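Local coordinates for N-(5'-phosphoribosyl)anthranilate isomerase (PDB 5LHF), which catalyses the isomerisation of N-(5-phospho-beta-D-ribosyl)anthranilate to 1-(2-carboxyphenylamino)-1-deoxy-D-ribulose 5-phosphate, the third step of tryptophan synthesis from chorismate, at residues I152-Y157 and R175-A180. Numbering follows the deposited sequence.
Sequences IIAKEY and RWVKPA
V177 holds CG1 opposite its backbone N (chi1 175°), which brings that methyl to 4.3 Å from CB of A154, while the positive phi of K178 (50°) breaks the chain out of the helix and turns it toward the next strand. In this TIM barrel, the contact joins the C-terminal ends of two neighbouring outer helices, 143-156 and 170-177, on the side away from the catalytic end of the barrel that is common to the fold. The interface is small, and one methyl does most of the work: CB of A154 points at the end of helix 170-177 and sits 3.5 Å from V177 O. It is also 3.8 Å from K178 O, so it packs against two successive backbone carbonyls as well as the valine. On the barrel side, V177 and P179 both rest on L161 of strand 160-162, and I159, in the loop before that strand, touches A154 and P179.

K178 sends its side chain away from A154 and back over the last turn of helix 170-177; NZ donates to R175 O at 2.9 Å, meeting the carbonyl at a C=O...N angle of 147°. In segment 152-157, I153 O accepts from two backbone donors, E156 N at 3.0 Å and Y157 N at 3.1 Å. The chains leaving the two helices are bridged by a water, which donates to Y157 O at 3.0 Å and accepts a weak hydrogen bond from A180 N at 3.2 Å.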
loop_
_atom_site.group_PDB
_atom_site.type_symbol
_atom_site.label_atom_id
_atom_site.label_comp_id
_atom_site.label_asym_id
_atom_site.label_seq_id
_atom_site.Cartn_x
_atom_site.Cartn_y
_atom_site.Cartn_z
ATOM N N ILE A 152 -6.321 8.306 14.598
ATOM C CA ILE A 152 -6.123 9.749 14.698
ATOM C C ILE A 152 -5.666 10.325 13.360
ATOM O O ILE A 152 -6.146 11.380 12.926
ATOM C CB ILE A 152 -5.134 10.073 15.833
ATOM C CG1 ILE A 152 -5.727 9.656 17.185
ATOM C CG2 ILE A 152 -4.797 11.555 15.831
ATOM C CD1 ILE A 152 -4.739 9.727 18.359
ATOM N N ILE A 153 -4.742 9.637 12.680
ATOM C CA ILE A 153 -4.256 10.103 11.386
ATOM C C ILE A 153 -5.388 10.149 10.368
ATOM O O ILE A 153 -5.441 11.050 9.518
ATOM C CB ILE A 153 -3.108 9.207 10.887
ATOM C CG1 ILE A 153 -2.043 8.996 11.973
ATOM C CG2 ILE A 153 -2.507 9.788 9.613
ATOM C CD1 ILE A 153 -1.321 10.239 12.379
ATOM N N ALA A 154 -6.303 9.171 10.422
ATOM C CA ALA A 154 -7.341 9.044 9.405
ATOM C C ALA A 154 -8.337 10.192 9.442
ATOM O O ALA A 154 -9.074 10.380 8.470
ATOM C CB ALA A 154 -8.091 7.711 9.565
ATOM N N LYS A 155 -8.383 10.955 10.540
ATOM C CA LYS A 155 -9.264 12.116 10.592
ATOM C C LYS A 155 -8.715 13.281 9.774
ATOM O O LYS A 155 -9.495 14.117 9.299
ATOM C CB LYS A 155 -9.489 12.544 12.046
ATOM C CG LYS A 155 -10.227 11.495 12.864
ATOM C CD LYS A 155 -10.317 11.887 14.324
ATOM C CE LYS A 155 -10.707 10.702 15.184
ATOM N NZ LYS A 155 -10.948 11.106 16.594
ATOM N N GLU A 156 -7.391 13.343 9.593
ATOM C CA GLU A 156 -6.722 14.431 8.882
ATOM C C GLU A 156 -6.426 14.124 7.422
ATOM O O GLU A 156 -6.321 15.054 6.612
ATOM C CB GLU A 156 -5.399 14.791 9.568
ATOM C CG GLU A 156 -5.547 15.356 10.963
ATOM C CD GLU A 156 -6.659 16.386 11.061
ATOM O OE1 GLU A 156 -6.657 17.346 10.257
ATOM O OE2 GLU A 156 -7.542 16.223 11.935
ATOM N N TYR A 157 -6.247 12.857 7.070
ATOM C CA TYR A 157 -5.964 12.464 5.700
ATOM C C TYR A 157 -6.806 11.251 5.355
ATOM O O TYR A 157 -7.095 10.426 6.228
ATOM C CB TYR A 157 -4.483 12.112 5.495
ATOM C CG TYR A 157 -3.518 13.235 5.810
ATOM C CD1 TYR A 157 -3.240 14.222 4.871
ATOM C CD2 TYR A 157 -2.872 13.299 7.039
ATOM C CE1 TYR A 157 -2.354 15.246 5.152
ATOM C CE2 TYR A 157 -1.982 14.317 7.327
ATOM C CZ TYR A 157 -1.731 15.289 6.382
ATOM O OH TYR A 157 -0.851 16.309 6.670
ATOM N N ARG A 175 -13.727 -0.545 11.182
ATOM C CA ARG A 175 -14.565 0.294 12.028
ATOM C C ARG A 175 -13.800 0.888 13.206
ATOM O O ARG A 175 -14.294 1.839 13.828
ATOM C CB ARG A 175 -15.810 -0.480 12.469
ATOM C CG ARG A 175 -16.808 -0.669 11.306
ATOM C CD ARG A 175 -17.995 -1.568 11.665
ATOM N NE ARG A 175 -17.623 -2.980 11.726
ATOM C CZ ARG A 175 -17.276 -3.620 12.840
ATOM N NH1 ARG A 175 -17.249 -2.983 13.999
ATOM N NH2 ARG A 175 -16.949 -4.897 12.795
ATOM N N TRP A 176 -12.584 0.401 13.479
ATOM C CA TRP A 176 -11.711 1.021 14.473
ATOM C C TRP A 176 -10.980 2.229 13.894
ATOM O O TRP A 176 -10.972 3.309 14.494
ATOM C CB TRP A 176 -10.715 -0.013 14.996
ATOM C CG TRP A 176 -9.879 0.396 16.166
ATOM C CD1 TRP A 176 -9.483 1.663 16.513
ATOM C CD2 TRP A 176 -9.332 -0.478 17.160
ATOM N NE1 TRP A 176 -8.723 1.626 17.661
ATOM C CE2 TRP A 176 -8.616 0.323 18.077
ATOM C CE3 TRP A 176 -9.377 -1.862 17.362
ATOM C CZ2 TRP A 176 -7.946 -0.218 19.177
ATOM C CZ3 TRP A 176 -8.713 -2.398 18.453
ATOM C CH2 TRP A 176 -8.011 -1.576 19.348
ATOM N N VAL A 177 -10.378 2.071 12.718
ATOM C CA VAL A 177 -9.552 3.139 12.149
ATOM C C VAL A 177 -10.357 4.068 11.242
ATOM O O VAL A 177 -10.020 5.249 11.119
ATOM C CB VAL A 177 -8.371 2.511 11.393
ATOM C CG1 VAL A 177 -7.523 3.573 10.670
ATOM C CG2 VAL A 177 -7.516 1.696 12.355
ATOM N N LYS A 178 -11.418 3.555 10.621
ATOM C CA LYS A 178 -12.203 4.277 9.623
ATOM C C LYS A 178 -11.325 4.902 8.534
ATOM O O LYS A 178 -11.362 6.118 8.319
ATOM C CB LYS A 178 -13.090 5.327 10.278
ATOM C CG LYS A 178 -14.115 4.742 11.238
ATOM C CD LYS A 178 -15.007 5.824 11.807
ATOM C CE LYS A 178 -16.185 5.221 12.543
ATOM N NZ LYS A 178 -15.733 4.366 13.675
ATOM N N PRO A 179 -10.553 4.098 7.814
ATOM C CA PRO A 179 -9.711 4.621 6.739
ATOM C C PRO A 179 -10.526 4.860 5.476
ATOM O O PRO A 179 -11.651 4.371 5.323
ATOM C CB PRO A 179 -8.692 3.496 6.526
ATOM C CG PRO A 179 -9.507 2.260 6.773
ATOM C CD PRO A 179 -10.495 2.626 7.893
ATOM N N ALA A 180 -9.929 5.627 4.562
ATOM C CA ALA A 180 -10.505 5.792 3.233
ATOM C C ALA A 180 -10.214 4.607 2.327
ATOM O O ALA A 180 -10.931 4.398 1.343
ATOM C CB ALA A 180 -9.993 7.074 2.580
HETATM O O HOH W 1 -8.971 8.099 6.289
#